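Local structure of serine--tRNA ligase, cytoplasmic (Candida albicans, 3QO8) at residues R270-E281 with R294-V305. The protein catalyses the two-step attachment of serine to tRNA(Ser), activating the amino acid with ATP to seryl-adenylate before transferring it to the tRNA acceptor end. Sequence-based numbering, arbitrary orientation.
With SSA (5'-O-(N-(L-seryl)-sulfamoyl)adenosine), chain B.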
ATOM      1  N   ARG A 270       5.336   2.397  24.041  1.00 19.33           N
ATOM      2  CA  ARG A 270       6.242   2.516  22.907  1.00 15.19           C
ATOM      3  C   ARG A 270       5.864   1.542  21.793  1.00 20.57           C
ATOM      4  O   ARG A 270       5.774   0.340  22.030  1.00 19.84           O
ATOM      5  CB  ARG A 270       7.671   2.244  23.372  1.00 17.82           C
ATOM      6  CG  ARG A 270       8.136   3.161  24.537  1.00 19.78           C
ATOM      7  CD  ARG A 270       9.627   2.980  24.804  1.00 24.45           C
ATOM      8  NE  ARG A 270      10.165   3.971  25.743  1.00 26.82           N
ATOM      9  CZ  ARG A 270      10.577   3.690  26.973  1.00 30.15           C
ATOM     10  NH1 ARG A 270      10.522   2.441  27.417  1.00 29.46           N
ATOM     11  NH2 ARG A 270      11.067   4.652  27.754  1.00 23.49           N
ATOM     12  N   TYR A 271       5.644   2.064  20.587  1.00 15.68           N
ATOM     13  CA  TYR A 271       5.301   1.224  19.435  1.00 14.73           C
ATOM     14  C   TYR A 271       6.418   1.212  18.383  1.00 16.77           C
ATOM     15  O   TYR A 271       6.969   2.256  18.035  1.00 17.59           O
ATOM     16  CB  TYR A 271       4.006   1.691  18.780  1.00 14.15           C
ATOM     17  CG  TYR A 271       2.806   1.511  19.674  1.00 17.43           C
ATOM     18  CD1 TYR A 271       2.374   0.235  20.034  1.00 13.83           C
ATOM     19  CD2 TYR A 271       2.125   2.603  20.181  1.00 23.08           C
ATOM     20  CE1 TYR A 271       1.267   0.056  20.885  1.00 20.94           C
ATOM     21  CE2 TYR A 271       1.028   2.435  21.020  1.00 24.29           C
ATOM     22  CZ  TYR A 271       0.605   1.161  21.362  1.00 20.82           C
ATOM     23  OH  TYR A 271      -0.479   1.007  22.198  1.00 22.06           O
ATOM     24  N   ALA A 272       6.744   0.015  17.913  1.00 13.88           N
ATOM     25  CA  ALA A 272       7.582  -0.172  16.746  1.00 17.36           C
ATOM     26  C   ALA A 272       6.636  -0.297  15.556  1.00 20.84           C
ATOM     27  O   ALA A 272       6.151  -1.394  15.235  1.00 14.29           O
ATOM     28  CB  ALA A 272       8.425  -1.422  16.911  1.00 15.95           C
ATOM     29  N   GLY A 273       6.351   0.836  14.920  1.00 11.97           N
ATOM     30  CA  GLY A 273       5.385   0.876  13.838  1.00 11.55           C
ATOM     31  C   GLY A 273       5.988   0.361  12.553  1.00 17.98           C
ATOM     32  O   GLY A 273       7.146   0.611  12.276  1.00 19.57           O
ATOM     33  N   TYR A 274       5.206  -0.373  11.772  1.00 14.29           N
ATOM     34  CA  TYR A 274       5.659  -0.800  10.455  1.00 13.06           C
ATOM     35  C   TYR A 274       4.546  -0.602   9.444  1.00 20.13           C
ATOM     36  O   TYR A 274       3.394  -0.995   9.683  1.00 15.66           O
ATOM     37  CB  TYR A 274       6.105  -2.274  10.453  1.00 14.74           C
ATOM     38  CG  TYR A 274       6.183  -2.826   9.046  1.00 13.74           C
ATOM     39  CD1 TYR A 274       7.060  -2.268   8.114  1.00 14.84           C
ATOM     40  CD2 TYR A 274       5.356  -3.852   8.626  1.00 17.40           C
ATOM     41  CE1 TYR A 274       7.123  -2.728   6.819  1.00 16.59           C
ATOM     42  CE2 TYR A 274       5.428  -4.340   7.311  1.00 21.57           C
ATOM     43  CZ  TYR A 274       6.312  -3.766   6.417  1.00 18.39           C
ATOM     44  OH  TYR A 274       6.405  -4.212   5.114  1.00 17.75           O
ATOM     45  N   SER A 275       4.882   0.010   8.316  1.00 14.39           N
ATOM     46  CA  SER A 275       3.915   0.139   7.237  1.00 14.22           C
ATOM     47  C   SER A 275       4.665   0.509   5.981  1.00 16.31           C
ATOM     48  O   SER A 275       5.812   0.956   6.047  1.00 12.70           O
ATOM     49  CB  SER A 275       2.908   1.248   7.555  1.00 16.16           C
ATOM     50  OG  SER A 275       3.526   2.537   7.431  1.00 13.92           O
ATOM     51  N   SER A 276       4.019   0.333   4.840  1.00 11.40           N
ATOM     52  CA  SER A 276       4.421   1.075   3.654  1.00 13.80           C
ATOM     53  C   SER A 276       3.953   2.525   3.816  1.00 17.68           C
ATOM     54  O   SER A 276       3.055   2.810   4.623  1.00 15.49           O
ATOM     55  CB  SER A 276       3.847   0.443   2.389  1.00 15.44           C
ATOM     56  OG  SER A 276       4.547  -0.761   2.110  1.00 18.83           O
ATOM     57  N   CYS A 277       4.581   3.421   3.057  1.00 12.98           N
ATOM     58  CA  CYS A 277       4.358   4.863   3.133  1.00 14.13           C
ATOM     59  C   CYS A 277       4.276   5.397   1.720  1.00 13.82           C
ATOM     60  O   CYS A 277       5.046   4.982   0.854  1.00 18.60           O
ATOM     61  CB  CYS A 277       5.523   5.544   3.871  1.00 10.42           C
ATOM     62  SG  CYS A 277       5.842   4.824   5.512  1.00 16.79           S
ATOM     63  N   PHE A 278       3.356   6.325   1.483  1.00 12.25           N
ATOM     64  CA  PHE A 278       3.098   6.813   0.125  1.00 12.12           C
ATOM     65  C   PHE A 278       3.139   8.329   0.106  1.00 19.00           C
ATOM     66  O   PHE A 278       2.458   8.981   0.900  1.00 15.37           O
ATOM     67  CB  PHE A 278       1.734   6.289  -0.361  1.00 12.57           C
ATOM     68  CG  PHE A 278       1.619   4.791  -0.275  1.00 19.38           C
ATOM     69  CD1 PHE A 278       2.007   3.990  -1.339  1.00 20.04           C
ATOM     70  CD2 PHE A 278       1.181   4.184   0.896  1.00 16.03           C
ATOM     71  CE1 PHE A 278       1.938   2.597  -1.240  1.00 15.20           C
ATOM     72  CE2 PHE A 278       1.111   2.807   0.998  1.00 20.01           C
ATOM     73  CZ  PHE A 278       1.479   2.017  -0.072  1.00 18.81           C
ATOM     74  N   ARG A 279       3.950   8.892  -0.792  1.00 12.28           N
ATOM     75  CA  ARG A 279       4.102  10.331  -0.854  1.00 16.51           C
ATOM     76  C   ARG A 279       4.140  10.818  -2.296  1.00 17.29           C
ATOM     77  O   ARG A 279       4.883  10.294  -3.110  1.00 17.62           O
ATOM     78  CB  ARG A 279       5.373  10.745  -0.117  1.00 18.23           C
ATOM     79  CG  ARG A 279       5.394  10.267   1.319  1.00 20.42           C
ATOM     80  CD  ARG A 279       6.557  10.859   2.091  1.00 19.37           C
ATOM     81  NE  ARG A 279       6.566  10.341   3.452  1.00 20.61           N
ATOM     82  CZ  ARG A 279       7.253  10.878   4.457  1.00 20.19           C
ATOM     83  NH1 ARG A 279       7.993  11.977   4.259  1.00 17.57           N
ATOM     84  NH2 ARG A 279       7.185  10.319   5.665  1.00 20.40           N
ATOM     85  N   ARG A 280       3.316  11.813  -2.602  1.00 15.25           N
ATOM     86  CA  ARG A 280       3.277  12.391  -3.941  1.00 18.85           C
ATOM     87  C   ARG A 280       4.569  13.121  -4.298  1.00 24.99           C
ATOM     88  O   ARG A 280       4.917  13.214  -5.472  1.00 24.11           O
ATOM     89  CB  ARG A 280       2.073  13.327  -4.080  1.00 23.17           C
ATOM     90  CG  ARG A 280       0.718  12.593  -3.978  1.00 28.66           C
ATOM     91  CD  ARG A 280      -0.445  13.516  -4.342  1.00 30.57           C
ATOM     92  NE  ARG A 280      -0.182  14.208  -5.597  1.00 34.87           N
ATOM     93  CZ  ARG A 280      -0.230  15.531  -5.743  1.00 45.69           C
ATOM     94  NH1 ARG A 280      -0.552  16.303  -4.711  1.00 42.33           N
ATOM     95  NH2 ARG A 280       0.039  16.079  -6.920  1.00 41.71           N
ATOM     96  N   GLU A 281       5.284  13.617  -3.286  1.00 19.95           N
ATOM     97  CA  GLU A 281       6.504  14.391  -3.514  1.00 25.98           C
ATOM     98  C   GLU A 281       6.236  15.419  -4.604  1.00 31.67           C
ATOM     99  O   GLU A 281       7.037  15.592  -5.523  1.00 31.46           O
ATOM    100  CB  GLU A 281       7.648  13.472  -3.930  1.00 24.57           C
ATOM    101  CG  GLU A 281       8.016  12.434  -2.852  1.00 23.98           C
ATOM    102  CD  GLU A 281       8.701  13.075  -1.648  1.00 30.42           C
ATOM    103  OE1 GLU A 281       8.472  12.631  -0.501  1.00 26.89           O
ATOM    104  OE2 GLU A 281       9.478  14.028  -1.847  1.00 34.40           O
ATOM    105  N   ARG A 294      14.610   8.500  -3.109  1.00 15.48           N
ATOM    106  CA  ARG A 294      13.419   9.315  -2.960  1.00 15.96           C
ATOM    107  C   ARG A 294      12.367   8.786  -3.909  1.00 19.53           C
ATOM    108  O   ARG A 294      12.464   8.994  -5.122  1.00 18.45           O
ATOM    109  CB  ARG A 294      13.692  10.791  -3.293  1.00 15.94           C
ATOM    110  CG  ARG A 294      12.439  11.644  -3.131  1.00 19.60           C
ATOM    111  CD  ARG A 294      12.667  13.126  -3.459  1.00 29.77           C
ATOM    112  NE  ARG A 294      13.621  13.728  -2.544  1.00 41.04           N
ATOM    113  CZ  ARG A 294      13.338  14.093  -1.297  1.00 54.47           C
ATOM    114  NH1 ARG A 294      12.112  13.920  -0.811  1.00 53.80           N
ATOM    115  NH2 ARG A 294      14.283  14.634  -0.534  1.00 55.85           N
ATOM    116  N   VAL A 295      11.375   8.089  -3.358  1.00 16.41           N
ATOM    117  CA  VAL A 295      10.374   7.397  -4.170  1.00 13.44           C
ATOM    118  C   VAL A 295       8.973   7.717  -3.679  1.00 14.81           C
ATOM    119  O   VAL A 295       8.813   8.427  -2.693  1.00 17.87           O
ATOM    120  CB  VAL A 295      10.600   5.872  -4.138  1.00 16.51           C
ATOM    121  CG1 VAL A 295      11.849   5.496  -4.957  1.00 17.29           C
ATOM    122  CG2 VAL A 295      10.724   5.387  -2.685  1.00 16.52           C
ATOM    123  N   HIS A 296       7.953   7.203  -4.372  1.00 12.82           N
ATOM    124  CA  HIS A 296       6.560   7.490  -4.007  1.00 11.65           C
ATOM    125  C   HIS A 296       5.996   6.481  -3.000  1.00 15.59           C
ATOM    126  O   HIS A 296       4.979   6.742  -2.374  1.00 18.78           O
ATOM    127  CB  HIS A 296       5.654   7.513  -5.247  1.00 14.14           C
ATOM    128  CG  HIS A 296       5.922   8.669  -6.164  1.00 17.40           C
ATOM    129  ND1 HIS A 296       5.720   9.982  -5.786  1.00 20.61           N
ATOM    130  CD2 HIS A 296       6.387   8.711  -7.435  1.00 21.71           C
ATOM    131  CE1 HIS A 296       6.061  10.783  -6.783  1.00 22.48           C
ATOM    132  NE2 HIS A 296       6.461  10.036  -7.795  1.00 24.81           N
ATOM    133  N   ALA A 297       6.654   5.332  -2.868  1.00 12.73           N
ATOM    134  CA  ALA A 297       6.207   4.254  -1.973  1.00 14.86           C
ATOM    135  C   ALA A 297       7.440   3.634  -1.349  1.00 12.29           C
ATOM    136  O   ALA A 297       8.399   3.318  -2.056  1.00 16.05           O
ATOM    137  CB  ALA A 297       5.413   3.177  -2.761  1.00 16.50           C
ATOM    138  N   PHE A 298       7.450   3.501  -0.030  1.00 13.08           N
ATOM    139  CA  PHE A 298       8.597   2.910   0.658  1.00 14.12           C
ATOM    140  C   PHE A 298       8.144   2.323   1.981  1.00 14.66           C
ATOM    141  O   PHE A 298       7.053   2.655   2.466  1.00 13.19           O
ATOM    142  CB  PHE A 298       9.740   3.944   0.852  1.00 14.10           C
ATOM    143  CG  PHE A 298       9.371   5.124   1.721  1.00 16.25           C
ATOM    144  CD1 PHE A 298       9.620   5.109   3.084  1.00 14.43           C
ATOM    145  CD2 PHE A 298       8.778   6.255   1.166  1.00 14.04           C
ATOM    146  CE1 PHE A 298       9.288   6.210   3.886  1.00 17.75           C
ATOM    147  CE2 PHE A 298       8.421   7.337   1.950  1.00 17.51           C
ATOM    148  CZ  PHE A 298       8.680   7.328   3.311  1.00 18.86           C
ATOM    149  N   GLU A 299       8.946   1.422   2.543  1.00 14.90           N
ATOM    150  CA  GLU A 299       8.648   0.873   3.871  1.00 13.66           C
ATOM    151  C   GLU A 299       9.407   1.610   4.972  1.00 17.20           C
ATOM    152  O   GLU A 299      10.498   2.124   4.741  1.00 13.13           O
ATOM    153  CB  GLU A 299       8.966  -0.627   3.930  1.00 10.12           C
ATOM    154  CG  GLU A 299       7.949  -1.498   3.137  1.00 14.36           C
ATOM    155  CD  GLU A 299       8.035  -1.257   1.639  1.00 21.32           C
ATOM    156  OE1 GLU A 299       9.085  -1.577   1.047  1.00 18.53           O
ATOM    157  OE2 GLU A 299       7.056  -0.750   1.054  1.00 19.21           O
ATOM    158  N   LYS A 300       8.838   1.648   6.173  1.00 14.77           N
ATOM    159  CA  LYS A 300       9.486   2.350   7.275  1.00 12.73           C
ATOM    160  C   LYS A 300       9.128   1.704   8.605  1.00 13.83           C
ATOM    161  O   LYS A 300       7.947   1.456   8.894  1.00 14.32           O
ATOM    162  CB  LYS A 300       9.103   3.843   7.279  1.00  9.70           C
ATOM    163  CG  LYS A 300       9.780   4.667   8.415  1.00  9.40           C
ATOM    164  CD  LYS A 300       9.633   6.207   8.212  1.00  9.64           C
ATOM    165  CE  LYS A 300       8.158   6.640   8.047  1.00 17.20           C
ATOM    166  NZ  LYS A 300       7.273   6.090   9.117  1.00 14.75           N
ATOM    167  N   ILE A 301      10.158   1.406   9.388  1.00 12.74           N
ATOM    168  CA  ILE A 301      10.002   1.090  10.795  1.00 14.68           C
ATOM    169  C   ILE A 301      10.090   2.396  11.588  1.00 20.35           C
ATOM    170  O   ILE A 301      11.090   3.114  11.523  1.00 16.15           O
ATOM    171  CB  ILE A 301      11.075   0.099  11.290  1.00 16.50           C
ATOM    172  CG1 ILE A 301      11.047  -1.182  10.436  1.00 18.18           C
ATOM    173  CG2 ILE A 301      10.865  -0.206  12.778  1.00 13.51           C
ATOM    174  CD1 ILE A 301       9.652  -1.800  10.302  1.00 16.09           C
ATOM    175  N   GLU A 302       9.033   2.667  12.347  1.00 18.70           N
ATOM    176  CA  GLU A 302       8.804   3.924  13.035  1.00 18.25           C
ATOM    177  C   GLU A 302       8.820   3.701  14.550  1.00 24.39           C
ATOM    178  O   GLU A 302       8.256   2.720  15.044  1.00 19.93           O
ATOM    179  CB  GLU A 302       7.400   4.424  12.642  1.00 14.31           C
ATOM    180  CG  GLU A 302       6.979   5.739  13.290  1.00 19.46           C
ATOM    181  CD  GLU A 302       7.661   6.950  12.661  1.00 20.09           C
ATOM    182  OE1 GLU A 302       8.545   6.748  11.794  1.00 16.42           O
ATOM    183  OE2 GLU A 302       7.304   8.102  13.024  1.00 16.97           O
ATOM    184  N   GLN A 303       9.456   4.602  15.292  1.00 18.41           N
ATOM    185  CA  GLN A 303       9.268   4.648  16.744  1.00 15.47           C
ATOM    186  C   GLN A 303       8.115   5.587  17.053  1.00 19.62           C
ATOM    187  O   GLN A 303       8.118   6.740  16.617  1.00 19.41           O
ATOM    188  CB  GLN A 303      10.504   5.219  17.445  1.00 18.16           C
ATOM    189  CG  GLN A 303      11.770   4.445  17.258  1.00 17.42           C
ATOM    190  CD  GLN A 303      12.911   5.090  18.024  1.00 22.37           C
ATOM    191  OE1 GLN A 303      12.899   5.127  19.250  1.00 19.47           O
ATOM    192  NE2 GLN A 303      13.885   5.624  17.300  1.00 19.72           N
ATOM    193  N   PHE A 304       7.124   5.123  17.808  1.00 16.79           N
ATOM    194  CA  PHE A 304       6.081   6.039  18.233  1.00 13.58           C
ATOM    195  C   PHE A 304       5.842   5.839  19.718  1.00 19.19           C
ATOM    196  O   PHE A 304       5.604   4.717  20.177  1.00 18.57           O
ATOM    197  CB  PHE A 304       4.765   5.875  17.453  1.00 16.10           C
ATOM    198  CG  PHE A 304       3.751   6.957  17.778  1.00 15.61           C
ATOM    199  CD1 PHE A 304       3.701   8.127  17.023  1.00 22.16           C
ATOM    200  CD2 PHE A 304       2.917   6.838  18.872  1.00 18.07           C
ATOM    201  CE1 PHE A 304       2.800   9.135  17.333  1.00 20.87           C
ATOM    202  CE2 PHE A 304       2.010   7.848  19.199  1.00 20.85           C
ATOM    203  CZ  PHE A 304       1.953   8.996  18.432  1.00 20.61           C
ATOM    204  N   VAL A 305       5.901   6.933  20.464  1.00 17.88           N
ATOM    205  CA  VAL A 305       5.882   6.848  21.917  1.00 17.74           C
ATOM    206  C   VAL A 305       4.939   7.872  22.519  1.00 24.25           C
ATOM    207  O   VAL A 305       4.888   9.014  22.076  1.00 21.53           O
ATOM    208  CB  VAL A 305       7.293   7.077  22.514  1.00 21.44           C
ATOM    209  CG1 VAL A 305       7.256   6.925  24.038  1.00 23.10           C
ATOM    210  CG2 VAL A 305       8.296   6.107  21.904  1.00 20.56           C
TER
HETATM  211  N10 SSA B 486       6.989   9.957  11.139  1.00 14.59           N
HETATM  212  CA  SSA B 486       8.175  10.781  10.915  1.00 22.33           C
HETATM  213  CB  SSA B 486       9.411  10.086  11.487  1.00 20.82           C
HETATM  214  OG  SSA B 486       9.747   8.926  10.700  1.00 20.31           O
HETATM  215  C9  SSA B 486       8.364  11.039   9.446  1.00 23.30           C
HETATM  216  O9  SSA B 486       7.654  10.501   8.605  1.00 18.85           O
HETATM  217  N8  SSA B 486       9.346  11.874   9.123  1.00 16.25           N
HETATM  218  S1  SSA B 486       9.895  12.037   7.627  1.00 20.78           S
HETATM  219  O1S SSA B 486       8.966  12.692   6.752  1.00 18.88           O
HETATM  220  O2S SSA B 486      11.118  12.769   7.676  1.00 19.97           O
HETATM  221  O5' SSA B 486      10.235  10.649   7.051  1.00 18.15           O
HETATM  222  C5' SSA B 486      11.072   9.749   7.757  1.00 15.62           C
HETATM  223  C4' SSA B 486      12.128   9.183   6.803  1.00 18.17           C
HETATM  224  O4' SSA B 486      11.561   8.485   5.687  1.00 18.07           O
HETATM  225  C3' SSA B 486      13.007  10.238   6.169  1.00 17.98           C
HETATM  226  O3' SSA B 486      14.002  10.675   7.108  1.00 17.45           O
HETATM  227  C2' SSA B 486      13.580   9.464   4.988  1.00 19.10           C
HETATM  228  O2' SSA B 486      14.648   8.600   5.423  1.00 18.77           O
HETATM  229  C1' SSA B 486      12.413   8.578   4.552  1.00 15.27           C
HETATM  230  N9  SSA B 486      11.679   9.208   3.435  1.00 18.06           N
HETATM  231  C8  SSA B 486      10.925  10.318   3.486  1.00 17.51           C
HETATM  232  N7  SSA B 486      10.441  10.568   2.251  1.00 17.60           N
HETATM  233  C5  SSA B 486      10.897   9.598   1.436  1.00 20.02           C
HETATM  234  C6  SSA B 486      10.725   9.329   0.093  1.00 18.94           C
HETATM  235  N6  SSA B 486       9.961  10.159  -0.651  1.00 15.67           N
HETATM  236  N1  SSA B 486      11.324   8.244  -0.450  1.00 15.97           N
HETATM  237  C2  SSA B 486      12.079   7.435   0.304  1.00 19.65           C
HETATM  238  N3  SSA B 486      12.254   7.665   1.611  1.00 16.94           N
HETATM  239  C4  SSA B 486      11.683   8.747   2.188  1.00 16.74           C
HETATM  240  O   HOH W   1       5.860   3.258   8.728  1.00 16.36           O
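Tyr271 and Phe304 form a hydrogen-bonded pair of an antiparallel ladder that continues through Gly273 with Glu302, Ser275 with Lys300 and Cys277 with Phe298. Gly273 suits its place because a CB there would crowd Glu302 CB. The ladder is slackest in the middle, where Ser275 N reaches Lys300 O by a weak bond of 3.4 Å; a water joins Ser275 OG to Lys300 O and NZ. Past the strands, Arg279 N bonds to His296 O, and His296 returns ND1 to Arg279 O (2.8 Å), that oxygen lying in the imidazole plane.

These strands are class II motif 2, and the face bearing Cys277, Phe298 and Glu302 is the floor of the active site. The flat Phe298 ring, turned by its chi1 of 63°, is held between Cys277 CB, 3.8 Å from the ring centroid, and on the opposite face the adenine of the seryl-adenylate analogue SSA. Arg279, extended from CG to NE, passes the ring's edge; its planar cation suits the sulfamoyl, which replaces the adenylate phosphate. NH1 donates to SSA O1S (2.8 Å) and NH2 to the seryl carbonyl SSA O9, while SSA C8 lies over the guanidinium face, toward its rim.

Polar groups read the adenine edge and the seryl end. Val295 N donates to SSA N1 and Val295 O accepts from SSA N6. Glu281 OE1 takes a weak bond from SSA N6, and OE2 receives Arg294 NH1 from above the carboxylate plane. The Glu302 carboxylate matches two donors, OE1 taking SSA OG and OE2 the amine SSA N10; Lys300 NZ, also bonded to Thr246, bridges to OE1.

On the other face Ser276 OG donates to Glu299 OE2, whose OE1 is bonded by Asn188 and by Gln208 of the second subunit, near the dimer interface. Helix 183-200 covers Tyr274 and Ile301, while strands 205-208 and 399-404 flank the pair.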